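Local coordinates for protein AGR_L_2016p (Agrobacterium tumefaciens, PDB 2GVH) that probably hydrolyses the thioester bond of acyl-CoA, releasing free acid and coenzyme A, as a double hotdog-fold thioesterase, at residues B[174-179]-B[213-218]; B[237-242]-B[257-262]. All coordinates share one frame; numbering follows the deposited sequence.

Contact 1: B[174-179]-B[213-218]; sequences AGRMFG and ARAIEI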
# COMPACT_ATOMS: atom_id res chain seq x y z
N ALA B 174 -13.59 0.57 12.68
CA ALA B 174 -15.03 0.38 12.65
C ALA B 174 -15.47 -0.17 11.30
O ALA B 174 -16.67 -0.32 11.07
CB ALA B 174 -15.73 1.69 12.97
N GLY B 175 -14.52 -0.45 10.40
CA GLY B 175 -14.83 -0.97 9.05
C GLY B 175 -15.33 0.07 8.04
O GLY B 175 -15.99 -0.26 7.05
N ARG B 176 -15.02 1.35 8.28
CA ARG B 176 -15.59 2.42 7.49
C ARG B 176 -14.48 3.07 6.73
O ARG B 176 -13.41 3.36 7.30
CB ARG B 176 -16.23 3.48 8.40
CG ARG B 176 -17.49 3.03 9.08
CD ARG B 176 -18.27 4.21 9.68
NE ARG B 176 -19.28 3.79 10.65
CZ ARG B 176 -19.12 3.85 11.97
NH1 ARG B 176 -17.98 4.34 12.49
NH2 ARG B 176 -20.10 3.44 12.77
N MSE B 177 -14.70 3.31 5.44
CA MSE B 177 -13.69 3.99 4.63
C MSE B 177 -13.49 5.40 5.18
O MSE B 177 -14.49 6.07 5.52
CB MSE B 177 -14.16 4.07 3.20
CG MSE B 177 -13.16 4.64 2.25
SE MSE B 177 -13.89 4.62 0.45
CE MSE B 177 -12.13 4.67 -0.50
N PHE B 178 -12.25 5.84 5.34
CA PHE B 178 -11.98 7.23 5.68
C PHE B 178 -12.52 8.07 4.55
O PHE B 178 -12.30 7.74 3.37
CB PHE B 178 -10.47 7.51 5.79
CG PHE B 178 -9.82 6.77 6.91
CD1 PHE B 178 -10.00 7.18 8.23
CD2 PHE B 178 -9.02 5.65 6.65
CE1 PHE B 178 -9.41 6.46 9.28
CE2 PHE B 178 -8.44 4.93 7.70
CZ PHE B 178 -8.62 5.34 9.02
N GLY B 179 -13.17 9.17 4.90
CA GLY B 179 -13.80 10.03 3.90
C GLY B 179 -12.68 10.66 3.09
O GLY B 179 -12.85 10.98 1.88
N ALA B 213 -23.20 11.65 2.50
CA ALA B 213 -24.57 11.25 2.91
C ALA B 213 -24.55 10.01 3.79
O ALA B 213 -25.29 9.94 4.74
CB ALA B 213 -25.49 11.03 1.71
N ARG B 214 -23.71 9.04 3.48
CA ARG B 214 -23.51 7.90 4.36
C ARG B 214 -22.04 7.49 4.33
O ARG B 214 -21.28 7.97 3.52
CB ARG B 214 -24.46 6.72 4.01
CG ARG B 214 -24.11 5.94 2.77
CD ARG B 214 -25.14 4.81 2.48
NE ARG B 214 -24.95 3.55 3.22
CZ ARG B 214 -23.89 2.74 3.10
NH1 ARG B 214 -22.87 3.05 2.29
NH2 ARG B 214 -23.84 1.62 3.82
N ALA B 215 -21.65 6.62 5.25
CA ALA B 215 -20.29 6.13 5.32
C ALA B 215 -20.20 4.89 4.44
O ALA B 215 -21.19 4.14 4.31
CB ALA B 215 -19.90 5.84 6.75
N ILE B 216 -19.02 4.71 3.85
CA ILE B 216 -18.72 3.60 2.95
C ILE B 216 -18.06 2.48 3.73
O ILE B 216 -17.11 2.73 4.47
CB ILE B 216 -17.76 4.05 1.82
CG1 ILE B 216 -18.48 5.07 0.94
CG2 ILE B 216 -17.32 2.87 0.95
CD1 ILE B 216 -17.57 5.96 0.22
N GLU B 217 -18.54 1.25 3.53
CA GLU B 217 -18.03 0.08 4.23
C GLU B 217 -17.07 -0.82 3.45
O GLU B 217 -17.04 -0.83 2.23
CB GLU B 217 -19.18 -0.72 4.81
CG GLU B 217 -19.58 -0.17 6.17
CD GLU B 217 -21.04 -0.36 6.49
OE1 GLU B 217 -21.55 -1.49 6.27
OE2 GLU B 217 -21.66 0.62 6.96
N ILE B 218 -16.26 -1.55 4.21
CA ILE B 218 -15.19 -2.40 3.70
C ILE B 218 -15.61 -3.43 2.62
O ILE B 218 -14.86 -3.64 1.65
CB ILE B 218 -14.43 -3.08 4.91
CG1 ILE B 218 -13.14 -3.77 4.46
CG2 ILE B 218 -15.34 -4.03 5.69
CD1 ILE B 218 -12.19 -2.88 3.79
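Ala215 CB lies oblique to the Arg176 guanidinium and touches the chain before it, at 3.7 Å from Arg176 CD. Arg176 NE stays 5.4 Å from Glu217 OE2, so the opposite charges are near but not in contact. Arg176 also packs on Val72 of the second subunit.

The backbones of Arg176 and Glu217 form an isolated bridge, not regular strands. Met177 N donates to Ile216 O at 2.7 Å, nearly straight at 172° and almost along the C=O axis. Ile218 N donates to Gly175 O at 3.1 Å, a more bent bond. Gly175 has a positive phi of 77°, which favours glycine.

On the buried side, selenomethionine Met177 and Ile216 lie side by side and point the same way. Met177 CG is anti to the backbone N (chi1 -175°), and the extended chain beyond it runs beside Ile216. Met177 SE reaches both Ile216 CG2 and Ile216 CD1, each at 3.9 Å. Val166 and Val222 pack on both side chains.

In the C-terminal hotdog domain, two backbone bonds thus join the loop leading into helix 179-198 to the loop between strands 202-211 and 220-231. Apolar contacts fill the inner side. Charged groups lie toward the outer side, where any attraction is probably modest.

Contact 2: B[237-242]-B[257-262]; sequences SIQTKL and TGHFTM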
# COMPACT_ATOMS: atom_id res chain seq x y z
N SER B 237 -13.75 22.82 -14.52
CA SER B 237 -14.47 22.43 -13.34
C SER B 237 -15.20 21.10 -13.57
O SER B 237 -16.08 20.95 -14.46
CB SER B 237 -15.46 23.52 -12.97
OG SER B 237 -16.34 23.06 -11.95
N ILE B 238 -14.85 20.14 -12.73
CA ILE B 238 -15.27 18.78 -12.89
C ILE B 238 -16.19 18.47 -11.76
O ILE B 238 -15.89 18.81 -10.62
CB ILE B 238 -14.09 17.79 -12.82
CG1 ILE B 238 -13.16 17.94 -14.02
CG2 ILE B 238 -14.64 16.34 -12.83
CD1 ILE B 238 -12.17 19.05 -13.90
N GLN B 239 -17.35 17.88 -12.08
CA GLN B 239 -18.24 17.37 -11.08
C GLN B 239 -17.98 15.90 -10.93
O GLN B 239 -17.80 15.22 -11.90
CB GLN B 239 -19.70 17.56 -11.47
CG GLN B 239 -20.66 16.75 -10.64
CD GLN B 239 -22.10 17.13 -10.90
OE1 GLN B 239 -22.53 18.23 -10.53
NE2 GLN B 239 -22.86 16.23 -11.55
N THR B 240 -17.99 15.40 -9.70
CA THR B 240 -17.85 13.98 -9.46
C THR B 240 -18.92 13.56 -8.51
O THR B 240 -19.20 14.26 -7.55
CB THR B 240 -16.52 13.62 -8.80
OG1 THR B 240 -15.47 14.22 -9.55
CG2 THR B 240 -16.35 12.10 -8.86
N LYS B 241 -19.51 12.41 -8.78
CA LYS B 241 -20.55 11.82 -7.95
C LYS B 241 -19.98 10.51 -7.48
O LYS B 241 -19.43 9.76 -8.29
CB LYS B 241 -21.81 11.54 -8.77
CG LYS B 241 -22.50 12.79 -9.25
CD LYS B 241 -24.02 12.61 -9.30
CE LYS B 241 -24.61 13.40 -10.49
NZ LYS B 241 -25.98 12.94 -10.91
N LEU B 242 -20.10 10.24 -6.18
CA LEU B 242 -19.55 9.01 -5.61
C LEU B 242 -20.65 8.09 -5.09
O LEU B 242 -21.52 8.53 -4.35
CB LEU B 242 -18.53 9.35 -4.52
CG LEU B 242 -17.73 8.13 -4.09
CD1 LEU B 242 -17.00 7.57 -5.27
CD2 LEU B 242 -16.79 8.42 -2.95
N THR B 257 -21.18 14.25 -3.58
CA THR B 257 -20.93 14.97 -4.81
C THR B 257 -19.85 16.01 -4.56
O THR B 257 -19.90 16.71 -3.55
CB THR B 257 -22.21 15.65 -5.28
OG1 THR B 257 -23.24 14.65 -5.44
CG2 THR B 257 -21.98 16.39 -6.61
N GLY B 258 -18.88 16.11 -5.45
CA GLY B 258 -17.79 17.06 -5.30
C GLY B 258 -17.57 17.84 -6.57
O GLY B 258 -17.89 17.37 -7.67
N HIS B 259 -17.03 19.03 -6.44
CA HIS B 259 -16.63 19.81 -7.61
C HIS B 259 -15.17 20.16 -7.41
O HIS B 259 -14.80 20.74 -6.37
CB HIS B 259 -17.47 21.07 -7.73
CG HIS B 259 -18.93 20.78 -7.89
ND1 HIS B 259 -19.56 20.80 -9.13
CD2 HIS B 259 -19.87 20.40 -6.99
CE1 HIS B 259 -20.83 20.47 -8.96
NE2 HIS B 259 -21.04 20.23 -7.68
N PHE B 260 -14.35 19.78 -8.40
CA PHE B 260 -12.92 20.06 -8.38
C PHE B 260 -12.51 20.97 -9.53
O PHE B 260 -13.04 20.92 -10.64
CB PHE B 260 -12.14 18.74 -8.45
CG PHE B 260 -12.58 17.73 -7.42
CD1 PHE B 260 -13.61 16.83 -7.69
CD2 PHE B 260 -11.94 17.67 -6.18
CE1 PHE B 260 -14.00 15.89 -6.75
CE2 PHE B 260 -12.32 16.74 -5.20
CZ PHE B 260 -13.39 15.84 -5.51
N THR B 261 -11.55 21.84 -9.24
CA THR B 261 -11.02 22.66 -10.30
C THR B 261 -9.66 22.11 -10.69
O THR B 261 -8.81 21.90 -9.83
CB THR B 261 -11.00 24.14 -9.92
OG1 THR B 261 -12.35 24.55 -9.73
CG2 THR B 261 -10.38 25.01 -11.02
N MSE B 262 -9.50 21.84 -11.98
CA MSE B 262 -8.26 21.26 -12.50
C MSE B 262 -7.57 22.24 -13.44
O MSE B 262 -8.23 22.94 -14.17
CB MSE B 262 -8.58 19.97 -13.26
CG MSE B 262 -9.21 18.85 -12.40
SE MSE B 262 -7.93 17.96 -11.09
CE MSE B 262 -6.59 17.43 -12.07
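Gln239 and His259 lie side by side and point the same way, with the amide and ring planes 79° apart. Gln239 CG is anti to the backbone N (chi1 166°), and the extended chain beyond it runs beside the His259 ring. Gln239 OE1 comes within 3.2 Å of His259 CE1, oblique to the ring. This is a contact with a carbon. The ring's polar partner is Glu229 on strand 220-231: Glu229 OE1 is hydrogen-bonded to both His259 ND1 and Ser237 OG. One carboxylate oxygen therefore links the two strands of this contact.

Thr240 and Phe260 sit on the other face of the sheet and cross obliquely. Thr240 OG1 stands at the ring edge near its plane, 3.6 Å from Phe260 CE1. Thr240 CB is also at that edge, in plane. Gly258 has no side chain, and Phe260 CE1 lies near its CA. On the same face Ile238 CD1 reaches toward selenomethionine Met262, whose chain is bent at chi2 and chi3. Helix 179-198 packs against this face, with Ala194 on Ile238 and Met186 and Thr187 on Phe260.

The backbone sets these pairings. Ile238 pairs with Phe260 and Thr240 with Gly258, each through two hydrogen bonds. Ile238 N to Phe260 O is 2.9 Å, and Thr240 N to Gly258 O is 2.8 Å. Gln239 and His259 form the non-hydrogen-bonded pair between them.

This is an antiparallel beta hairpin, in a five-stranded sheet with a long helix against its largely apolar face, the arrangement of the hotdog fold.

How the contacts relate
From the N terminus, the first sheet, strands 29-35 to 121-133, comes earlier; both contacts lie in the second half. Segment 174-179 leads into helix 179-198 and includes its first residue. Strand 202-211 follows, and contact 1 closes this loop when 213-218 returns to 174-179. After strand 220-231, contact 2 opens at 237-242 and closes a shorter loop at 257-262, the return strand of the hairpin. The two contacts are in series, neither nested nor crossed. Their centres are about 20 Å apart, yet they touch where Ile216 CD1 packs on Leu242 CD2 at 4.1 Å. Contact 1 ties two loops together. Contact 2 joins neighbouring strands of the second hotdog sheet.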